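Local structure of amide synthase (1L5A) at residues P84-Q89 / Y111-S116; A103-H108 / H126-G131; N228-G233 / R417-P422; L376-D381 / E395-F400. The protein is a nonribosomal peptide synthetase condensation enzyme that probably catalyses amide bond formation in the biosynthesis of the siderophore vibriobactin. All coordinates share one frame; numbering follows the deposited sequence.

Contact 1. Residues P84-Q89 / Y111-S116; sequences PLAWRQ and YRLSHS
Ala86 sets its methyl group squarely over the ring of Tyr111. CB stands 3.7 Å from the centroid of that ring and only 13° off its normal, the geometry of a CH-pi contact over the face. The ring reaches the helix because Tyr111 holds CG anti to its carbonyl carbon (chi1 -56°). Three residues on, about one helical turn, Gln89 meets the phenol end of the same ring: its CB lies 3.4 Å from Tyr111 OH. The Gln89 amide then passes the ring obliquely, the two planes 64° apart, with NE2 3.7 Å from Tyr111 CE2. No hydrogen bond joins this pair, and both polar ends turn to other partners, Gln89 OE1 to Gln74 NE2 and Tyr111 OH to Gln109 OE1. Leu113 adds a looser apolar touch, its CD2 4.1 Å from Ala86 CB, so the methyl bridges two residues of the strand. Helix 84-89 and strand 111-114 run nearly antiparallel with their axes 9.8 Å apart, a spacing that the small alanine and the flat ring fill together. This is a helix lying on its sheet in a beta-alpha-beta unit, with helix 82-94 connecting the parallel neighbours 72-75 and 107-114.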
loop_
_atom_site.group_PDB
_atom_site.type_symbol
_atom_site.label_atom_id
_atom_site.label_comp_id
_atom_site.label_asym_id
_atom_site.label_seq_id
_atom_site.Cartn_x
_atom_site.Cartn_y
_atom_site.Cartn_z
ATOM N N PRO A 84 45.080 -1.105 -28.747
ATOM C CA PRO A 84 45.838 -1.965 -27.840
ATOM C C PRO A 84 46.253 -1.220 -26.577
ATOM O O PRO A 84 46.309 -1.792 -25.482
ATOM C CB PRO A 84 47.027 -2.385 -28.700
ATOM C CG PRO A 84 46.379 -2.562 -30.030
ATOM C CD PRO A 84 45.518 -1.308 -30.138
ATOM N N LEU A 85 46.537 0.068 -26.718
ATOM C CA LEU A 85 46.947 0.835 -25.557
ATOM C C LEU A 85 45.778 0.921 -24.567
ATOM O O LEU A 85 45.956 0.734 -23.358
ATOM C CB LEU A 85 47.393 2.237 -25.977
ATOM C CG LEU A 85 48.595 2.804 -25.202
ATOM C CD1 LEU A 85 48.459 2.496 -23.688
ATOM C CD2 LEU A 85 49.896 2.193 -25.768
ATOM N N ALA A 86 44.580 1.197 -25.084
ATOM C CA ALA A 86 43.409 1.302 -24.233
ATOM C C ALA A 86 43.124 -0.046 -23.546
ATOM O O ALA A 86 42.986 -0.101 -22.315
ATOM C CB ALA A 86 42.200 1.768 -25.055
ATOM N N TRP A 87 43.075 -1.130 -24.324
ATOM C CA TRP A 87 42.810 -2.443 -23.737
ATOM C C TRP A 87 43.834 -2.973 -22.734
ATOM O O TRP A 87 43.489 -3.809 -21.907
ATOM C CB TRP A 87 42.551 -3.483 -24.828
ATOM C CG TRP A 87 41.184 -3.303 -25.407
ATOM C CD1 TRP A 87 40.849 -2.573 -26.510
ATOM C CD2 TRP A 87 39.950 -3.774 -24.851
ATOM N NE1 TRP A 87 39.484 -2.559 -26.678
ATOM C CE2 TRP A 87 38.906 -3.286 -25.673
ATOM C CE3 TRP A 87 39.624 -4.559 -23.735
ATOM C CZ2 TRP A 87 37.560 -3.556 -25.418
ATOM C CZ3 TRP A 87 38.290 -4.825 -23.484
ATOM C CH2 TRP A 87 37.270 -4.323 -24.325
ATOM N N ARG A 88 45.076 -2.504 -22.781
ATOM C CA ARG A 88 46.052 -2.985 -21.806
ATOM C C ARG A 88 45.661 -2.408 -20.461
ATOM O O ARG A 88 45.799 -3.060 -19.428
ATOM C CB ARG A 88 47.478 -2.500 -22.106
ATOM C CG ARG A 88 48.129 -3.076 -23.328
ATOM C CD ARG A 88 49.457 -2.381 -23.587
ATOM N NE ARG A 88 50.099 -2.898 -24.793
ATOM C CZ ARG A 88 51.125 -2.312 -25.404
ATOM N NH1 ARG A 88 51.631 -1.183 -24.921
ATOM N NH2 ARG A 88 51.642 -2.849 -26.503
ATOM N N GLN A 89 45.189 -1.168 -20.474
ATOM C CA GLN A 89 44.820 -0.510 -19.233
ATOM C C GLN A 89 43.499 -1.040 -18.720
ATOM O O GLN A 89 43.259 -1.060 -17.514
ATOM C CB GLN A 89 44.758 1.006 -19.428
ATOM C CG GLN A 89 46.098 1.630 -19.822
ATOM C CD GLN A 89 46.027 3.124 -19.883
ATOM O OE1 GLN A 89 46.107 3.797 -18.859
ATOM N NE2 GLN A 89 45.851 3.661 -21.085
ATOM N N TYR A 111 38.298 6.643 -23.493
ATOM C CA TYR A 111 39.341 6.741 -24.505
ATOM C C TYR A 111 38.862 7.244 -25.842
ATOM O O TYR A 111 37.928 6.703 -26.422
ATOM C CB TYR A 111 40.009 5.384 -24.769
ATOM C CG TYR A 111 40.576 4.726 -23.555
ATOM C CD1 TYR A 111 39.835 3.775 -22.845
ATOM C CD2 TYR A 111 41.836 5.072 -23.084
ATOM C CE1 TYR A 111 40.340 3.191 -21.684
ATOM C CE2 TYR A 111 42.348 4.493 -21.927
ATOM C CZ TYR A 111 41.590 3.558 -21.230
ATOM O OH TYR A 111 42.060 3.047 -20.045
ATOM N N ARG A 112 39.519 8.277 -26.338
ATOM C CA ARG A 112 39.202 8.783 -27.656
ATOM C C ARG A 112 40.229 8.029 -28.512
ATOM O O ARG A 112 41.429 8.299 -28.450
ATOM C CB ARG A 112 39.420 10.303 -27.729
ATOM C CG ARG A 112 39.141 10.920 -29.103
ATOM C CD ARG A 112 39.193 12.446 -29.056
ATOM N NE ARG A 112 39.497 13.029 -30.362
ATOM C CZ ARG A 112 38.606 13.565 -31.190
ATOM N NH1 ARG A 112 37.317 13.618 -30.872
ATOM N NH2 ARG A 112 39.011 14.037 -32.362
ATOM N N LEU A 113 39.757 7.053 -29.275
ATOM C CA LEU A 113 40.641 6.262 -30.118
ATOM C C LEU A 113 40.902 7.000 -31.422
ATOM O O LEU A 113 42.024 7.027 -31.922
ATOM C CB LEU A 113 39.998 4.908 -30.400
ATOM C CG LEU A 113 39.671 4.105 -29.134
ATOM C CD1 LEU A 113 38.828 2.886 -29.482
ATOM C CD2 LEU A 113 40.970 3.700 -28.459
ATOM N N SER A 114 39.845 7.583 -31.972
ATOM C CA SER A 114 39.921 8.351 -33.199
ATOM C C SER A 114 38.797 9.386 -33.066
ATOM O O SER A 114 38.088 9.391 -32.067
ATOM C CB SER A 114 39.691 7.438 -34.398
ATOM O OG SER A 114 38.330 7.407 -34.792
ATOM N N HIS A 115 38.616 10.262 -34.042
ATOM C CA HIS A 115 37.551 11.249 -33.905
ATOM C C HIS A 115 36.162 10.600 -33.968
ATOM O O HIS A 115 35.186 11.183 -33.520
ATOM C CB HIS A 115 37.678 12.339 -34.979
ATOM C CG HIS A 115 37.355 11.867 -36.365
ATOM N ND1 HIS A 115 38.101 10.911 -37.022
ATOM C CD2 HIS A 115 36.372 12.230 -37.226
ATOM C CE1 HIS A 115 37.595 10.708 -38.226
ATOM N NE2 HIS A 115 36.545 11.496 -38.376
ATOM N N SER A 116 36.075 9.391 -34.503
ATOM C CA SER A 116 34.787 8.706 -34.618
ATOM C C SER A 116 34.713 7.427 -33.768
ATOM O O SER A 116 33.764 6.635 -33.882
ATOM C CB SER A 116 34.544 8.334 -36.073
ATOM O OG SER A 116 35.606 7.507 -36.523
#

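Contact 2. Residues A103-H108 / H126-G131; sequences APITSH and HIVLDG
Ile105 and Val128 meet with no flat group between them; both imidazole rings of the two segments are occupied elsewhere. His108 NE2 and Thr106 OG1 share a hydrogen bond of 2.7 Å, in which either could be the donor, and the ring of His126 lies against Phe8 with the planes about 15° apart. What joins the segments is therefore aliphatic. Ile105 CG2 approaches Val128 CG2 to 3.6 Å, the two side chains crossing at a slant. In Ile105 this methyl is the branch anti to the backbone N, while CG1 stands beside that N (chi1 -50°). Ile127 contributes only a marginal touch, its CG2 4.5 Å from the same Ile105 methyl. All three residues are buried, and no hydrogen bond crosses. His126, Asp130 and Gly131 belong to the HHxxxDG signature of condensation domains; Asp130 forms a salt bridge with Arg263 and, from the N-cap position, accepts from Gly133 N. The contact thus ties the run into strand 107-114 to the signature loop between strand 117-125 and helix 131-150, with Ile127 also touching Phe8 and Trp9 of helix 6-14 and Val128 touching Ala54 of strand 54-56.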
loop_
_atom_site.group_PDB
_atom_site.type_symbol
_atom_site.label_atom_id
_atom_site.label_comp_id
_atom_site.label_asym_id
_atom_site.label_seq_id
_atom_site.Cartn_x
_atom_site.Cartn_y
_atom_site.Cartn_z
ATOM N N ALA A 103 39.217 1.456 0.010
ATOM C CA ALA A 103 39.566 1.741 -1.377
ATOM C C ALA A 103 38.359 2.114 -2.265
ATOM O O ALA A 103 37.204 1.878 -1.914
ATOM C CB ALA A 103 40.300 0.549 -1.968
ATOM N N PRO A 104 38.621 2.713 -3.431
ATOM C CA PRO A 104 37.510 3.086 -4.306
ATOM C C PRO A 104 36.907 1.817 -4.872
ATOM O O PRO A 104 37.635 0.945 -5.342
ATOM C CB PRO A 104 38.181 3.919 -5.408
ATOM C CG PRO A 104 39.538 4.307 -4.823
ATOM C CD PRO A 104 39.915 3.114 -4.007
ATOM N N ILE A 105 35.583 1.727 -4.863
ATOM C CA ILE A 105 34.910 0.547 -5.377
ATOM C C ILE A 105 34.690 0.593 -6.876
ATOM O O ILE A 105 34.434 -0.433 -7.494
ATOM C CB ILE A 105 33.544 0.337 -4.688
ATOM C CG1 ILE A 105 33.704 0.409 -3.170
ATOM C CG2 ILE A 105 32.988 -1.021 -5.032
ATOM C CD1 ILE A 105 34.588 -0.645 -2.581
ATOM N N THR A 106 34.765 1.765 -7.486
ATOM C CA THR A 106 34.555 1.788 -8.932
ATOM C C THR A 106 35.706 2.433 -9.688
ATOM O O THR A 106 36.589 3.033 -9.099
ATOM C CB THR A 106 33.246 2.516 -9.322
ATOM O OG1 THR A 106 33.441 3.936 -9.253
ATOM C CG2 THR A 106 32.115 2.102 -8.389
ATOM N N SER A 107 35.681 2.296 -11.006
ATOM C CA SER A 107 36.697 2.869 -11.871
ATOM C C SER A 107 35.999 3.342 -13.144
ATOM O O SER A 107 35.062 2.694 -13.625
ATOM C CB SER A 107 37.763 1.810 -12.201
ATOM O OG SER A 107 38.862 2.364 -12.906
ATOM N N HIS A 108 36.451 4.468 -13.689
ATOM C CA HIS A 108 35.858 5.019 -14.902
ATOM C C HIS A 108 36.949 5.498 -15.840
ATOM O O HIS A 108 37.725 6.400 -15.519
ATOM C CB HIS A 108 34.910 6.170 -14.531
ATOM C CG HIS A 108 33.933 5.791 -13.468
ATOM N ND1 HIS A 108 32.755 5.129 -13.744
ATOM C CD2 HIS A 108 34.033 5.835 -12.116
ATOM C CE1 HIS A 108 32.178 4.775 -12.609
ATOM N NE2 HIS A 108 32.934 5.190 -11.606
ATOM N N HIS A 126 30.350 -6.016 -7.284
ATOM C CA HIS A 126 28.962 -6.415 -7.127
ATOM C C HIS A 126 28.313 -5.941 -5.818
ATOM O O HIS A 126 27.090 -5.929 -5.696
ATOM C CB HIS A 126 28.874 -7.929 -7.207
ATOM C CG HIS A 126 27.962 -8.419 -8.276
ATOM N ND1 HIS A 126 26.592 -8.457 -8.121
ATOM C CD2 HIS A 126 28.218 -8.862 -9.529
ATOM C CE1 HIS A 126 26.043 -8.903 -9.236
ATOM N NE2 HIS A 126 27.008 -9.155 -10.105
ATOM N N ILE A 127 29.133 -5.557 -4.845
ATOM C CA ILE A 127 28.631 -5.129 -3.552
ATOM C C ILE A 127 27.980 -3.737 -3.560
ATOM O O ILE A 127 27.340 -3.351 -2.577
ATOM C CB ILE A 127 29.759 -5.199 -2.484
ATOM C CG1 ILE A 127 29.161 -5.233 -1.085
ATOM C CG2 ILE A 127 30.675 -3.984 -2.579
ATOM C CD1 ILE A 127 30.175 -5.600 -0.060
ATOM N N VAL A 128 28.152 -2.979 -4.642
ATOM C CA VAL A 128 27.507 -1.663 -4.752
ATOM C C VAL A 128 26.727 -1.516 -6.064
ATOM O O VAL A 128 26.163 -0.456 -6.335
ATOM C CB VAL A 128 28.502 -0.473 -4.666
ATOM C CG1 VAL A 128 29.189 -0.453 -3.293
ATOM C CG2 VAL A 128 29.493 -0.559 -5.802
ATOM N N LEU A 129 26.666 -2.587 -6.852
ATOM C CA LEU A 129 25.972 -2.539 -8.122
ATOM C C LEU A 129 25.623 -3.923 -8.685
ATOM O O LEU A 129 26.449 -4.839 -8.639
ATOM C CB LEU A 129 26.840 -1.799 -9.152
ATOM C CG LEU A 129 26.084 -1.256 -10.376
ATOM C CD1 LEU A 129 25.249 -0.030 -9.945
ATOM C CD2 LEU A 129 27.082 -0.871 -11.498
ATOM N N ASP A 130 24.401 -4.064 -9.208
ATOM C CA ASP A 130 23.970 -5.303 -9.844
ATOM C C ASP A 130 23.705 -5.002 -11.317
ATOM O O ASP A 130 24.031 -3.920 -11.799
ATOM C CB ASP A 130 22.708 -5.894 -9.188
ATOM C CG ASP A 130 21.571 -4.878 -9.029
ATOM O OD1 ASP A 130 21.369 -4.030 -9.939
ATOM O OD2 ASP A 130 20.864 -4.947 -7.987
ATOM N N GLY A 131 23.101 -5.938 -12.033
ATOM C CA GLY A 131 22.865 -5.706 -13.446
ATOM C C GLY A 131 21.981 -4.523 -13.740
ATOM O O GLY A 131 22.311 -3.656 -14.551
#

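Contact 3. Residues N228-G233 / R417-P422; sequences NANQIG and RLLAEP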
loop_
_atom_site.group_PDB
_atom_site.type_symbol
_atom_site.label_atom_id
_atom_site.label_comp_id
_atom_site.label_asym_id
_atom_site.label_seq_id
_atom_site.Cartn_x
_atom_site.Cartn_y
_atom_site.Cartn_z
ATOM N N ASN A 228 1.204 -12.687 -24.612
ATOM C CA ASN A 228 -0.025 -11.907 -24.638
ATOM C C ASN A 228 -1.206 -12.737 -24.156
ATOM O O ASN A 228 -1.911 -12.355 -23.218
ATOM C CB ASN A 228 -0.322 -11.418 -26.059
ATOM C CG ASN A 228 0.641 -10.341 -26.522
ATOM O OD1 ASN A 228 0.835 -9.329 -25.837
ATOM N ND2 ASN A 228 1.242 -10.543 -27.695
ATOM N N ALA A 229 -1.405 -13.877 -24.811
ATOM C CA ALA A 229 -2.506 -14.771 -24.498
ATOM C C ALA A 229 -2.610 -15.143 -23.028
ATOM O O ALA A 229 -3.677 -15.546 -22.560
ATOM C CB ALA A 229 -2.403 -16.021 -25.340
ATOM N N ASN A 230 -1.515 -15.011 -22.288
ATOM C CA ASN A 230 -1.562 -15.356 -20.881
ATOM C C ASN A 230 -1.407 -14.143 -19.974
ATOM O O ASN A 230 -1.191 -14.272 -18.766
ATOM C CB ASN A 230 -0.504 -16.415 -20.584
ATOM C CG ASN A 230 -0.954 -17.810 -20.990
ATOM O OD1 ASN A 230 -1.522 -18.550 -20.178
ATOM N ND2 ASN A 230 -0.722 -18.172 -22.251
ATOM N N GLN A 231 -1.541 -12.957 -20.557
ATOM C CA GLN A 231 -1.431 -11.726 -19.785
ATOM C C GLN A 231 -0.134 -11.678 -18.973
ATOM O O GLN A 231 -0.136 -11.317 -17.788
ATOM C CB GLN A 231 -2.641 -11.582 -18.857
ATOM N N ILE A 232 0.966 -12.071 -19.613
ATOM C CA ILE A 232 2.280 -12.044 -18.981
ATOM C C ILE A 232 3.263 -11.497 -20.007
ATOM O O ILE A 232 2.996 -11.547 -21.209
ATOM C CB ILE A 232 2.758 -13.456 -18.527
ATOM C CG1 ILE A 232 2.794 -14.415 -19.716
ATOM C CG2 ILE A 232 1.861 -13.988 -17.408
ATOM C CD1 ILE A 232 3.300 -15.798 -19.347
ATOM N N GLY A 233 4.380 -10.949 -19.536
ATOM C CA GLY A 233 5.374 -10.428 -20.457
ATOM C C GLY A 233 6.230 -11.582 -20.968
ATOM O O GLY A 233 6.259 -12.650 -20.346
ATOM N N ARG A 417 -5.247 -22.914 -30.332
ATOM C CA ARG A 417 -5.149 -24.349 -30.528
ATOM C C ARG A 417 -3.890 -24.903 -29.860
ATOM O O ARG A 417 -3.943 -25.939 -29.184
ATOM C CB ARG A 417 -5.168 -24.669 -32.027
ATOM C CG ARG A 417 -6.535 -24.457 -32.671
ATOM C CD ARG A 417 -6.514 -24.604 -34.185
ATOM N NE ARG A 417 -6.226 -25.968 -34.615
ATOM C CZ ARG A 417 -6.148 -26.344 -35.888
ATOM N NH1 ARG A 417 -6.341 -25.456 -36.857
ATOM N NH2 ARG A 417 -5.872 -27.605 -36.193
ATOM N N LEU A 418 -2.765 -24.204 -30.033
ATOM C CA LEU A 418 -1.500 -24.632 -29.436
ATOM C C LEU A 418 -1.573 -24.605 -27.907
ATOM O O LEU A 418 -1.065 -25.505 -27.236
ATOM C CB LEU A 418 -0.352 -23.742 -29.914
ATOM C CG LEU A 418 1.035 -24.201 -29.456
ATOM C CD1 LEU A 418 1.312 -25.595 -30.001
ATOM C CD2 LEU A 418 2.093 -23.215 -29.930
ATOM N N LEU A 419 -2.205 -23.571 -27.358
ATOM C CA LEU A 419 -2.352 -23.462 -25.912
ATOM C C LEU A 419 -3.307 -24.549 -25.454
ATOM O O LEU A 419 -3.349 -24.920 -24.276
ATOM C CB LEU A 419 -2.901 -22.089 -25.535
ATOM C CG LEU A 419 -1.865 -20.970 -25.645
ATOM C CD1 LEU A 419 -2.535 -19.626 -25.440
ATOM C CD2 LEU A 419 -0.757 -21.204 -24.612
ATOM N N ALA A 420 -4.066 -25.061 -26.416
ATOM C CA ALA A 420 -5.039 -26.111 -26.168
ATOM C C ALA A 420 -4.383 -27.463 -25.902
ATOM O O ALA A 420 -4.828 -28.205 -25.032
ATOM C CB ALA A 420 -5.988 -26.212 -27.352
ATOM N N GLU A 421 -3.325 -27.781 -26.646
ATOM C CA GLU A 421 -2.641 -29.062 -26.461
ATOM C C GLU A 421 -2.120 -29.195 -25.037
ATOM O O GLU A 421 -1.964 -28.198 -24.332
ATOM C CB GLU A 421 -1.465 -29.210 -27.441
ATOM C CG GLU A 421 -1.828 -29.018 -28.916
ATOM C CD GLU A 421 -0.807 -29.636 -29.874
ATOM O OE1 GLU A 421 0.414 -29.467 -29.650
ATOM O OE2 GLU A 421 -1.227 -30.285 -30.860
ATOM N N PRO A 422 -1.857 -30.435 -24.588
ATOM C CA PRO A 422 -1.344 -30.695 -23.234
ATOM C C PRO A 422 0.057 -30.088 -23.038
ATOM O O PRO A 422 0.816 -29.938 -24.001
ATOM C CB PRO A 422 -1.323 -32.221 -23.162
ATOM C CG PRO A 422 -2.434 -32.620 -24.101
ATOM C CD PRO A 422 -2.200 -31.697 -25.264
#
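Leu419 makes every contact from its side, at the protein surface, where Ala229 is exposed and the two segments bury 91 Å² in all. The apolar contact comes first: Leu419 CD1 lies 3.6 Å from the CB of Ala229. Both CB atoms point at the opposite segment, and Leu419 carries CG anti to its carbonyl carbon (chi1 -75°), which extends the isopropyl fork across the gap between backbones whose nearest CA atoms, those of Ala229 and Leu419, are 8.8 Å apart.

The second kind is polar against apolar. The Asn230 and Leu419 side chains run alongside each other, pointing opposite ways, and the amide nitrogen ND2 sits 3.8 Å from Leu419 CD2, with CD1 at nearly the same range. This is van der Waals contact without a hydrogen bond; ND2 instead donates to Leu226 O in the last turn of helix 217-229, which holds the amide close to the helix end.

That end is a Schellman motif closing helix 217-229. Gln231, with a positive phi of 53°, is the C-prime residue; its N bonds Asn228 O at 2.8 Å, and Ile232 N bonds Ala227 O. The chain then leaves the helix through Ile232 and Gly233, the latter in the N-cap position of helix 234-249.

Backbone bonds place the other partner. Leu419 pairs with Gly292 and Glu421 with Leu291, so the short helix 415-420 is held at the start of helix 291-307. Leu419 also touches Leu291 and Leu226; its neighbour Leu418 shares the contact with Leu291 and also packs on Leu222, Leu404 and Phe408.

Contact 4. Residues L376-D381 / E395-F400; sequences LDITAD and ERFPRF
Leu376 brings one methyl over the face of the Phe397 ring, and here the packing is closest: CD2 is 3.6 Å from Phe397 CD2 and 4.0 Å from the ring centroid, 28° off the normal, a CH-pi arrangement. The Leu376 side chain runs roughly perpendicular to that of Phe397. Leu376 reaches the ring with CG anti to its backbone N (chi1 162°). Ile378, two residues along the strand, comes in obliquely, its CD1 3.8 Å from that same Phe397 CD2, so both aliphatic chains converge on one side of the ring. Tyr245 stacks with Phe397 and Phe364 meets it edge-to-face, giving a largely aromatic surround.

The contact loosens toward Pro398, which is partly exposed; its CD is 4.9 Å from Leu376 CD2. Arg396 and Arg399, also partly exposed, are modelled only to CB. On the strand, Asp377 makes no contact with the helix segment and forms a salt bridge with Arg367. The helix is kinked at Pro398, whose N has no bond to the preceding turn.

No hydrogen bond crosses between segments 376-381 and 395-400, which meet by dispersion and CH-pi contacts alone; elsewhere on helix 387-409, Trp390 NE1 adds a hydrogen bond to Ile378 O.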
loop_
_atom_site.group_PDB
_atom_site.type_symbol
_atom_site.label_atom_id
_atom_site.label_comp_id
_atom_site.label_asym_id
_atom_site.label_seq_id
_atom_site.Cartn_x
_atom_site.Cartn_y
_atom_site.Cartn_z
ATOM N N LEU A 376 20.020 -17.377 -26.651
ATOM C CA LEU A 376 20.020 -18.181 -25.443
ATOM C C LEU A 376 21.449 -18.599 -25.176
ATOM O O LEU A 376 22.113 -19.128 -26.059
ATOM C CB LEU A 376 19.167 -19.438 -25.620
ATOM C CG LEU A 376 19.442 -20.552 -24.590
ATOM C CD1 LEU A 376 19.176 -20.042 -23.191
ATOM C CD2 LEU A 376 18.573 -21.757 -24.870
ATOM N N ASP A 377 21.927 -18.347 -23.966
ATOM C CA ASP A 377 23.280 -18.724 -23.600
ATOM C C ASP A 377 23.198 -19.772 -22.510
ATOM O O ASP A 377 22.597 -19.523 -21.462
ATOM C CB ASP A 377 24.058 -17.532 -23.060
ATOM C CG ASP A 377 24.117 -16.381 -24.033
ATOM O OD1 ASP A 377 24.226 -16.632 -25.253
ATOM O OD2 ASP A 377 24.072 -15.220 -23.567
ATOM N N ILE A 378 23.794 -20.938 -22.757
ATOM C CA ILE A 378 23.805 -22.009 -21.767
ATOM C C ILE A 378 25.212 -22.053 -21.181
ATOM O O ILE A 378 26.139 -22.519 -21.824
ATOM C CB ILE A 378 23.474 -23.370 -22.404
ATOM C CG1 ILE A 378 22.249 -23.240 -23.315
ATOM C CG2 ILE A 378 23.197 -24.395 -21.325
ATOM C CD1 ILE A 378 21.022 -22.748 -22.618
ATOM N N THR A 379 25.366 -21.562 -19.959
ATOM C CA THR A 379 26.660 -21.523 -19.291
ATOM C C THR A 379 26.715 -22.392 -18.033
ATOM O O THR A 379 25.803 -22.371 -17.205
ATOM C CB THR A 379 26.990 -20.094 -18.887
ATOM O OG1 THR A 379 27.126 -19.304 -20.071
ATOM C CG2 THR A 379 28.265 -20.040 -18.066
ATOM N N ALA A 380 27.798 -23.150 -17.891
ATOM C CA ALA A 380 27.969 -24.012 -16.733
ATOM C C ALA A 380 29.358 -23.858 -16.159
ATOM O O ALA A 380 30.305 -23.564 -16.879
ATOM C CB ALA A 380 27.738 -25.462 -17.117
ATOM N N ASP A 381 29.462 -24.034 -14.849
ATOM C CA ASP A 381 30.738 -23.982 -14.162
ATOM C C ASP A 381 31.086 -25.451 -13.930
ATOM O O ASP A 381 30.510 -26.107 -13.061
ATOM C CB ASP A 381 30.601 -23.255 -12.828
ATOM C CG ASP A 381 31.683 -23.650 -11.841
ATOM O OD1 ASP A 381 32.793 -24.018 -12.292
ATOM O OD2 ASP A 381 31.423 -23.586 -10.615
ATOM N N GLU A 395 22.119 -29.275 -26.436
ATOM C CA GLU A 395 21.523 -29.901 -27.603
ATOM C C GLU A 395 20.004 -29.972 -27.437
ATOM O O GLU A 395 19.261 -29.762 -28.396
ATOM C CB GLU A 395 22.116 -31.313 -27.819
ATOM N N ARG A 396 19.545 -30.232 -26.214
ATOM C CA ARG A 396 18.116 -30.359 -25.967
ATOM C C ARG A 396 17.317 -29.044 -25.868
ATOM O O ARG A 396 16.215 -28.947 -26.417
ATOM C CB ARG A 396 17.884 -31.230 -24.714
ATOM N N PHE A 397 17.850 -28.028 -25.196
ATOM C CA PHE A 397 17.092 -26.790 -25.067
ATOM C C PHE A 397 16.751 -26.208 -26.441
ATOM O O PHE A 397 15.583 -25.942 -26.726
ATOM C CB PHE A 397 17.847 -25.755 -24.210
ATOM C CG PHE A 397 16.941 -24.856 -23.382
ATOM C CD1 PHE A 397 15.573 -24.755 -23.660
ATOM C CD2 PHE A 397 17.459 -24.103 -22.334
ATOM C CE1 PHE A 397 14.739 -23.916 -22.902
ATOM C CE2 PHE A 397 16.644 -23.269 -21.577
ATOM C CZ PHE A 397 15.280 -23.173 -21.859
ATOM N N PRO A 398 17.755 -26.006 -27.315
ATOM C CA PRO A 398 17.441 -25.451 -28.639
ATOM C C PRO A 398 16.386 -26.257 -29.389
ATOM O O PRO A 398 15.508 -25.693 -30.046
ATOM C CB PRO A 398 18.790 -25.461 -29.345
ATOM C CG PRO A 398 19.740 -25.152 -28.216
ATOM C CD PRO A 398 19.214 -26.068 -27.110
ATOM N N ARG A 399 16.474 -27.579 -29.278
ATOM C CA ARG A 399 15.525 -28.460 -29.941
ATOM C C ARG A 399 14.136 -28.173 -29.369
ATOM O O ARG A 399 13.145 -28.107 -30.113
ATOM C CB ARG A 399 15.915 -29.934 -29.713
ATOM N N PHE A 400 14.080 -27.985 -28.051
ATOM C CA PHE A 400 12.824 -27.689 -27.365
ATOM C C PHE A 400 12.088 -26.553 -28.063
ATOM O O PHE A 400 10.873 -26.617 -28.237
ATOM C CB PHE A 400 13.080 -27.293 -25.909
ATOM C CG PHE A 400 11.839 -26.879 -25.164
ATOM C CD1 PHE A 400 11.042 -27.826 -24.529
ATOM C CD2 PHE A 400 11.452 -25.534 -25.118
ATOM C CE1 PHE A 400 9.873 -27.447 -23.860
ATOM C CE2 PHE A 400 10.290 -25.144 -24.456
ATOM C CZ PHE A 400 9.496 -26.106 -23.825
#

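How the contacts relate
Contacts 1, 2 and 4 are buried, whereas contact 3 lies at the surface and buries the least area. Contacts 1 and 2 both use strand 107-114, near its two ends, with centres about 22 Å apart, and belong to the five-stranded sheet region; contact 4 sits on the separate four-stranded sheet, and contacts 1 and 3 have their centres about 49 Å apart, on opposite sides of the chain's centre. Contacts 1 and 4 share a chemistry, an aliphatic group over an aromatic face between helix and sheet. Contact 2 is purely aliphatic and joins loops, and contact 3 sets an alanine methyl and an asparagine amide against one leucine. Helices 387-409 and 415-420, of contacts 4 and 3, are consecutive.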